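Local atomic coordinates of Acarbose/maltose binding protein GacH (Streptomyces glaucescens, PDB entry 3K01), a protein that binds acarbose and an acarbose homologue as the solute receptor of an ABC transporter, and probably recognises maltose as well. Residues W191-L196 and E377-Q382; A105-T110 and A311-V316. All blocks are in the same frame, centred on the assembly; numbering follows the deposited sequence.

Contact 1: residues W191-L196 and E377-Q382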
ATOM      1  N   TRP A 191      -6.676   1.748   7.641  1.00  6.66           N
ATOM      2  CA  TRP A 191      -7.060   3.143   7.782  1.00  7.13           C
ATOM      3  C   TRP A 191      -6.775   3.733   9.147  1.00  7.14           C
ATOM      4  O   TRP A 191      -6.915   4.940   9.320  1.00  7.88           O
ATOM      5  CB  TRP A 191      -8.538   3.336   7.412  1.00  7.30           C
ATOM      6  CG  TRP A 191      -8.792   3.500   5.894  1.00  7.18           C
ATOM      7  CD1 TRP A 191      -9.126   4.672   5.265  1.00  7.99           C
ATOM      8  CD2 TRP A 191      -8.763   2.492   4.866  1.00  7.24           C
ATOM      9  NE1 TRP A 191      -9.290   4.449   3.920  1.00  8.92           N
ATOM     10  CE2 TRP A 191      -9.067   3.131   3.636  1.00  7.80           C
ATOM     11  CE3 TRP A 191      -8.498   1.117   4.858  1.00  9.34           C
ATOM     12  CZ2 TRP A 191      -9.110   2.436   2.415  1.00  9.38           C
ATOM     13  CZ3 TRP A 191      -8.542   0.425   3.648  1.00 10.17           C
ATOM     14  CH2 TRP A 191      -8.843   1.084   2.444  1.00 10.10           C
ATOM     15  N   PHE A 192      -6.367   2.915  10.117  1.00  6.63           N
ATOM     16  CA  PHE A 192      -5.886   3.471  11.362  1.00  7.03           C
ATOM     17  C   PHE A 192      -4.479   4.051  11.234  1.00  6.81           C
ATOM     18  O   PHE A 192      -4.100   4.974  11.960  1.00  6.37           O
ATOM     19  CB  PHE A 192      -5.918   2.370  12.444  1.00  7.76           C
ATOM     20  CG  PHE A 192      -5.437   2.811  13.786  1.00  8.05           C
ATOM     21  CD1 PHE A 192      -6.192   3.708  14.535  1.00  9.47           C
ATOM     22  CD2 PHE A 192      -4.257   2.316  14.316  1.00  8.40           C
ATOM     23  CE1 PHE A 192      -5.763   4.091  15.833  1.00 10.89           C
ATOM     24  CE2 PHE A 192      -3.833   2.707  15.628  1.00  8.82           C
ATOM     25  CZ  PHE A 192      -4.582   3.585  16.352  1.00  9.70           C
ATOM     26  N   LEU A 193      -3.691   3.457  10.332  1.00  6.48           N
ATOM     27  CA  LEU A 193      -2.277   3.747  10.316  1.00  6.59           C
ATOM     28  C   LEU A 193      -1.924   5.221  10.082  1.00  6.60           C
ATOM     29  O   LEU A 193      -1.019   5.735  10.740  1.00  6.62           O
ATOM     30  CB  LEU A 193      -1.528   2.791   9.364  1.00  7.38           C
ATOM     31  CG  LEU A 193      -1.621   1.313   9.770  1.00  7.31           C
ATOM     32  CD1 LEU A 193      -0.943   0.444   8.715  1.00  9.38           C
ATOM     33  CD2 LEU A 193      -0.947   1.064  11.119  1.00  9.79           C
ATOM     34  N   PRO A 194      -2.642   5.938   9.202  1.00  5.66           N
ATOM     35  CA  PRO A 194      -2.326   7.379   9.100  1.00  6.35           C
ATOM     36  C   PRO A 194      -2.411   8.131  10.423  1.00  6.31           C
ATOM     37  O   PRO A 194      -1.610   9.028  10.673  1.00  6.70           O
ATOM     38  CB  PRO A 194      -3.401   7.885   8.120  1.00  6.82           C
ATOM     39  CG  PRO A 194      -3.658   6.700   7.236  1.00  6.19           C
ATOM     40  CD  PRO A 194      -3.671   5.534   8.211  1.00  6.22           C
ATOM     41  N   TYR A 195      -3.391   7.769  11.253  1.00  6.42           N
ATOM     42  CA  TYR A 195      -3.514   8.412  12.567  1.00  6.87           C
ATOM     43  C   TYR A 195      -2.377   8.049  13.509  1.00  7.20           C
ATOM     44  O   TYR A 195      -1.881   8.900  14.254  1.00  7.56           O
ATOM     45  CB  TYR A 195      -4.888   8.108  13.201  1.00  7.41           C
ATOM     46  CG  TYR A 195      -6.000   8.601  12.299  1.00  7.68           C
ATOM     47  CD1 TYR A 195      -6.234   9.957  12.094  1.00  9.28           C
ATOM     48  CD2 TYR A 195      -6.775   7.703  11.608  1.00  8.45           C
ATOM     49  CE1 TYR A 195      -7.236  10.386  11.220  1.00  9.74           C
ATOM     50  CE2 TYR A 195      -7.770   8.110  10.743  1.00  9.87           C
ATOM     51  CZ  TYR A 195      -7.990   9.464  10.573  1.00  9.65           C
ATOM     52  OH  TYR A 195      -8.961   9.860   9.661  1.00 11.75           O
ATOM     53  N   LEU A 196      -1.953   6.781  13.465  1.00  7.02           N
ATOM     54  CA  LEU A 196      -0.815   6.348  14.259  1.00  7.15           C
ATOM     55  C   LEU A 196       0.452   7.107  13.835  1.00  7.22           C
ATOM     56  O   LEU A 196       1.162   7.682  14.669  1.00  8.01           O
ATOM     57  CB  LEU A 196      -0.623   4.848  14.124  1.00  7.18           C
ATOM     58  CG  LEU A 196       0.558   4.287  14.945  1.00  7.38           C
ATOM     59  CD1 LEU A 196       0.356   4.493  16.456  1.00  8.89           C
ATOM     60  CD2 LEU A 196       0.725   2.845  14.613  1.00  8.89           C
ATOM     61  N   GLU A 377      -5.012  -7.433  12.646  1.00  7.76           N
ATOM     62  CA  GLU A 377      -6.231  -7.847  13.316  1.00  7.45           C
ATOM     63  C   GLU A 377      -6.421  -7.216  14.710  1.00  7.42           C
ATOM     64  O   GLU A 377      -7.521  -6.780  15.021  1.00  7.41           O
ATOM     65  CB  GLU A 377      -6.369  -9.378  13.333  1.00  8.18           C
ATOM     66  CG  GLU A 377      -7.559  -9.848  14.147  1.00  8.83           C
ATOM     67  CD  GLU A 377      -8.902  -9.580  13.467  1.00 10.53           C
ATOM     68  OE1 GLU A 377      -8.987  -8.937  12.409  1.00 10.34           O
ATOM     69  OE2 GLU A 377      -9.927 -10.016  14.010  1.00 11.61           O
ATOM     70  N   PRO A 378      -5.370  -7.142  15.545  1.00  7.28           N
ATOM     71  CA  PRO A 378      -5.574  -6.486  16.837  1.00  7.75           C
ATOM     72  C   PRO A 378      -5.983  -5.029  16.703  1.00  7.70           C
ATOM     73  O   PRO A 378      -6.831  -4.547  17.454  1.00  8.44           O
ATOM     74  CB  PRO A 378      -4.228  -6.647  17.551  1.00  8.37           C
ATOM     75  CG  PRO A 378      -3.641  -7.909  16.912  1.00  8.95           C
ATOM     76  CD  PRO A 378      -4.022  -7.751  15.446  1.00  7.57           C
ATOM     77  N   ILE A 379      -5.420  -4.323  15.726  1.00  7.54           N
ATOM     78  CA  ILE A 379      -5.850  -2.955  15.466  1.00  8.01           C
ATOM     79  C   ILE A 379      -7.312  -2.920  15.043  1.00  7.18           C
ATOM     80  O   ILE A 379      -8.070  -2.065  15.503  1.00  7.72           O
ATOM     81  CB  ILE A 379      -4.993  -2.310  14.380  1.00  7.56           C
ATOM     82  CG1 ILE A 379      -3.558  -2.153  14.858  1.00  9.11           C
ATOM     83  CG2 ILE A 379      -5.591  -0.953  13.917  1.00  9.00           C
ATOM     84  CD1 ILE A 379      -2.609  -1.635  13.762  1.00 11.79           C
ATOM     85  N   ARG A 380      -7.722  -3.817  14.157  1.00  6.87           N
ATOM     86  CA  ARG A 380      -9.101  -3.795  13.687  1.00  7.27           C
ATOM     87  C   ARG A 380     -10.050  -3.921  14.881  1.00  5.53           C
ATOM     88  O   ARG A 380     -10.998  -3.142  15.021  1.00  6.65           O
ATOM     89  CB  ARG A 380      -9.390  -4.925  12.726  1.00  6.76           C
ATOM     90  CG  ARG A 380     -10.822  -4.853  12.177  1.00  7.35           C
ATOM     91  CD  ARG A 380     -11.255  -6.167  11.553  1.00  7.79           C
ATOM     92  NE  ARG A 380     -11.283  -7.218  12.577  1.00  7.39           N
ATOM     93  CZ  ARG A 380     -12.237  -7.344  13.507  1.00  8.94           C
ATOM     94  NH1 ARG A 380     -13.285  -6.517  13.548  1.00  8.57           N
ATOM     95  NH2 ARG A 380     -12.120  -8.295  14.420  1.00 10.05           N
ATOM     96  N   LEU A 381      -9.795  -4.905  15.746  1.00  6.33           N
ATOM     97  CA  LEU A 381     -10.674  -5.142  16.879  1.00  6.80           C
ATOM     98  C   LEU A 381     -10.707  -3.954  17.839  1.00  6.95           C
ATOM     99  O   LEU A 381     -11.807  -3.496  18.251  1.00  7.28           O
ATOM    100  CB  LEU A 381     -10.187  -6.389  17.610  1.00  7.49           C
ATOM    101  CG  LEU A 381     -11.026  -6.781  18.821  1.00  7.97           C
ATOM    102  CD1 LEU A 381     -12.498  -7.015  18.461  1.00 10.77           C
ATOM    103  CD2 LEU A 381     -10.410  -7.999  19.461  1.00  9.42           C
ATOM    104  N   GLN A 382      -9.529  -3.451  18.203  1.00  6.27           N
ATOM    105  CA  GLN A 382      -9.458  -2.380  19.146  1.00  6.59           C
ATOM    106  C   GLN A 382      -9.976  -1.065  18.592  1.00  7.73           C
ATOM    107  O   GLN A 382     -10.666  -0.315  19.315  1.00  7.20           O
ATOM    108  CB  GLN A 382      -8.053  -2.215  19.741  1.00  7.30           C
ATOM    109  CG  GLN A 382      -7.498  -3.474  20.465  1.00  8.02           C
ATOM    110  CD  GLN A 382      -8.472  -4.044  21.462  1.00  7.64           C
ATOM    111  OE1 GLN A 382      -9.045  -3.294  22.249  1.00  8.79           O
ATOM    112  NE2 GLN A 382      -8.639  -5.359  21.464  1.00  9.98           N
TER
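I379 lays its CG2 methyl obliquely against the inner end of the F192 side chain, a small worked example of how one branched residue can join two helices of a two-lobed bacterial solute-binding protein. The methyl stands 3.6 Å from F192 CD2 and equally close to F192 CB, so it meets the root of the ring rather than its far end. The ring is turned out to this side because F192 CG lies anti to the backbone N (chi1 180°), and the two side chains cross at about a right angle. The other branch of I379 serves the next residue along: its CD1 reaches L193 CD2 at 4.1 Å, a looser approach, again with the side chains nearly perpendicular. I379 thus divides its two branches between the neighbouring residues F192 and L193. The joint is entirely apolar and buried, with no hydrogen bond across it. Further layers close round it: F192 stacks on Y222 of helix 216-230, while I379 also touches Y404 of helix 393-407 and P189. One turn of helix 376-387 carries a salt bridge of its own, well away from the apolar joint. There R380 grips E377 side-on, NE to OE1 at 2.9 Å and NH2 to OE2 at 2.8 Å; both oxygens lie nearly in the guanidinium plane, yet the nitrogens approach from above the carboxylate plane.

Contact 2: residues A105-T110 and A311-V316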
ATOM      1  N   ALA A 105      14.458 -16.906  -3.132  1.00  8.02           N
ATOM      2  CA  ALA A 105      15.905 -16.881  -3.374  1.00  8.47           C
ATOM      3  C   ALA A 105      16.493 -15.545  -2.954  1.00  8.13           C
ATOM      4  O   ALA A 105      15.943 -14.493  -3.274  1.00  8.64           O
ATOM      5  CB  ALA A 105      16.171 -17.089  -4.865  1.00  9.43           C
ATOM      6  N   PRO A 106      17.632 -15.545  -2.254  1.00  9.04           N
ATOM      7  CA  PRO A 106      18.247 -14.246  -1.954  1.00  9.06           C
ATOM      8  C   PRO A 106      18.879 -13.648  -3.208  1.00  9.21           C
ATOM      9  O   PRO A 106      19.442 -14.376  -4.031  1.00  9.98           O
ATOM     10  CB  PRO A 106      19.334 -14.615  -0.937  1.00  9.73           C
ATOM     11  CG  PRO A 106      19.711 -16.031  -1.288  1.00 10.81           C
ATOM     12  CD  PRO A 106      18.406 -16.683  -1.706  1.00  9.57           C
ATOM     13  N   LEU A 107      18.813 -12.332  -3.345  1.00  8.48           N
ATOM     14  CA  LEU A 107      19.219 -11.679  -4.570  1.00  8.62           C
ATOM     15  C   LEU A 107      20.499 -10.877  -4.415  1.00  8.40           C
ATOM     16  O   LEU A 107      21.034 -10.388  -5.407  1.00  8.44           O
ATOM     17  CB  LEU A 107      18.080 -10.791  -5.090  1.00  7.91           C
ATOM     18  CG  LEU A 107      16.761 -11.495  -5.398  1.00  7.40           C
ATOM     19  CD1 LEU A 107      15.745 -10.501  -5.963  1.00  8.63           C
ATOM     20  CD2 LEU A 107      16.927 -12.658  -6.369  1.00  8.96           C
ATOM     21  N   ASP A 108      21.002 -10.707  -3.189  1.00  9.37           N
ATOM     22  CA  ASP A 108      22.277  -9.973  -3.031  1.00 10.34           C
ATOM     23  C   ASP A 108      23.381 -10.681  -3.764  1.00 10.66           C
ATOM     24  O   ASP A 108      23.441 -11.903  -3.800  1.00 11.18           O
ATOM     25  CB  ASP A 108      22.647  -9.824  -1.569  1.00 12.23           C
ATOM     26  CG  ASP A 108      21.526  -9.240  -0.775  1.00 12.15           C
ATOM     27  OD1 ASP A 108      21.316  -7.991  -0.827  1.00 14.52           O
ATOM     28  OD2 ASP A 108      20.782 -10.071  -0.213  1.00 16.07           O
ATOM     29  N   GLY A 109      24.221  -9.903  -4.422  1.00 10.03           N
ATOM     30  CA  GLY A 109      25.332 -10.477  -5.164  1.00 10.70           C
ATOM     31  C   GLY A 109      24.864 -11.275  -6.360  1.00 10.09           C
ATOM     32  O   GLY A 109      25.551 -12.204  -6.792  1.00 11.04           O
ATOM     33  N   THR A 110      23.704 -10.917  -6.917  1.00  9.43           N
ATOM     34  CA  THR A 110      23.207 -11.514  -8.152  1.00  9.53           C
ATOM     35  C   THR A 110      22.900 -10.443  -9.155  1.00  9.75           C
ATOM     36  O   THR A 110      22.701  -9.281  -8.785  1.00 10.19           O
ATOM     37  CB  THR A 110      21.920 -12.347  -7.993  1.00  9.87           C
ATOM     38  OG1 THR A 110      20.785 -11.466  -7.899  1.00  9.33           O
ATOM     39  CG2 THR A 110      21.992 -13.285  -6.800  1.00 10.46           C
ATOM     40  N   ALA A 311      17.981 -17.074 -15.484  1.00  9.25           N
ATOM     41  CA  ALA A 311      17.005 -16.394 -16.334  1.00  9.30           C
ATOM     42  C   ALA A 311      16.009 -15.613 -15.482  1.00  8.77           C
ATOM     43  O   ALA A 311      15.531 -14.564 -15.910  1.00  8.93           O
ATOM     44  CB  ALA A 311      16.293 -17.372 -17.255  1.00 10.16           C
ATOM     45  N   SER A 312      15.708 -16.151 -14.295  1.00  8.36           N
ATOM     46  CA  SER A 312      14.791 -15.466 -13.381  1.00  8.23           C
ATOM     47  C   SER A 312      15.379 -14.165 -12.861  1.00  8.29           C
ATOM     48  O   SER A 312      14.665 -13.168 -12.761  1.00  8.78           O
ATOM     49  CB  SER A 312      14.375 -16.372 -12.219  1.00  8.46           C
ATOM     50  OG  SER A 312      13.715 -17.533 -12.680  1.00  9.40           O
ATOM     51  N   TYR A 313      16.675 -14.140 -12.544  1.00  8.46           N
ATOM     52  CA  TYR A 313      17.302 -12.886 -12.128  1.00  8.52           C
ATOM     53  C   TYR A 313      17.142 -11.848 -13.234  1.00  8.63           C
ATOM     54  O   TYR A 313      16.796 -10.689 -12.974  1.00  8.39           O
ATOM     55  CB  TYR A 313      18.800 -13.087 -11.905  1.00  8.08           C
ATOM     56  CG  TYR A 313      19.197 -14.033 -10.789  1.00  8.82           C
ATOM     57  CD1 TYR A 313      18.396 -14.233  -9.660  1.00  8.14           C
ATOM     58  CD2 TYR A 313      20.401 -14.737 -10.868  1.00  8.61           C
ATOM     59  CE1 TYR A 313      18.791 -15.109  -8.647  1.00  9.60           C
ATOM     60  CE2 TYR A 313      20.799 -15.603  -9.867  1.00  8.75           C
ATOM     61  CZ  TYR A 313      19.994 -15.803  -8.765  1.00  9.19           C
ATOM     62  OH  TYR A 313      20.392 -16.666  -7.771  1.00 11.07           O
ATOM     63  N   ALA A 314      17.411 -12.253 -14.482  1.00  8.18           N
ATOM     64  CA  ALA A 314      17.312 -11.333 -15.589  1.00  8.47           C
ATOM     65  C   ALA A 314      15.855 -10.900 -15.833  1.00  8.32           C
ATOM     66  O   ALA A 314      15.592  -9.731 -16.174  1.00  7.76           O
ATOM     67  CB  ALA A 314      17.903 -11.970 -16.848  1.00  9.34           C
ATOM     68  N   PHE A 315      14.919 -11.816 -15.631  1.00  8.15           N
ATOM     69  CA  PHE A 315      13.515 -11.469 -15.828  1.00  7.64           C
ATOM     70  C   PHE A 315      13.034 -10.419 -14.808  1.00  7.99           C
ATOM     71  O   PHE A 315      12.356  -9.454 -15.183  1.00  8.42           O
ATOM     72  CB  PHE A 315      12.653 -12.726 -15.736  1.00  8.07           C
ATOM     73  CG  PHE A 315      11.182 -12.465 -15.965  1.00  8.75           C
ATOM     74  CD1 PHE A 315      10.688 -12.341 -17.251  1.00  9.90           C
ATOM     75  CD2 PHE A 315      10.320 -12.329 -14.890  1.00  9.25           C
ATOM     76  CE1 PHE A 315       9.334 -12.097 -17.472  1.00 10.67           C
ATOM     77  CE2 PHE A 315       8.957 -12.090 -15.094  1.00  9.19           C
ATOM     78  CZ  PHE A 315       8.466 -11.970 -16.391  1.00  8.96           C
ATOM     79  N   VAL A 316      13.376 -10.591 -13.535  1.00  7.29           N
ATOM     80  CA  VAL A 316      12.939  -9.595 -12.548  1.00  8.39           C
ATOM     81  C   VAL A 316      13.643  -8.271 -12.761  1.00  8.01           C
ATOM     82  O   VAL A 316      13.033  -7.225 -12.563  1.00  8.47           O
ATOM     83  CB  VAL A 316      13.010 -10.080 -11.082  1.00  8.43           C
ATOM     84  CG1 VAL A 316      12.218 -11.367 -10.908  1.00  9.25           C
ATOM     85  CG2 VAL A 316      14.442 -10.226 -10.572  1.00  9.37           C
TER
HETATM   86  O   HOH W   1      19.803 -16.796  -5.153  1.00 14.52           O
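The carbonyl oxygen of L107 is gripped twice by T110, through a 2.7 Å bond from OG1 and a weak one from the backbone N at 3.1 Å, and this closes the type II beta turn L107-T110 in a loop of the solute-binding fold. G109 takes the third place of the turn with positive phi. The hydroxyl comes in tilted from the carbonyl plane, and OG1 in turn accepts the backbone N of A112. With OG1 between the backbone N and the carbonyl carbon (chi1 78°), T110 is fixed by polar bonds and presents its carbon atoms to helix 309-320, an example of a turn preparing an apolar surface. Y313 uses that surface: T110 CB sits over one face of its ring, 3.9 Å from the centroid and only 9° off the ring normal, a CH-pi contact, while T110 CG2 lies 3.8 Å from Y313 CZ. L107 adds a second support, its CD2 coming obliquely to within 3.8 Å of Y313 CE1. Behind the joint, L107 also touches V302 of strand 293-302, and its backbone pairs with T133. The phenol end of the tyrosine is tied to the same loop through one water molecule, which donates to P106 O at 2.7 Å and is hydrogen-bonded to Y313 OH at 2.7 Å.

Each of the two contacts brings together parts of the chain some 180 to 200 residues apart, 181 for contact 1 and 201 for contact 2. Their centres are 35 Å apart and their nearest atoms about 25 Å apart, on opposite sides of the chain's centre. Along the chain they interleave: 105-110, 191-196, 311-316, 377-382. Contact 1, centred 15 Å from the middle of the chain, is buried and lined by helices 216-230 and 393-407 and by loop residues such as P189 and L203; contact 2 is 24 Å out and only partly buried. Acarbose is expected, as in solute-binding proteins generally, in the cleft between the lobes; neither contact includes a ligand atom.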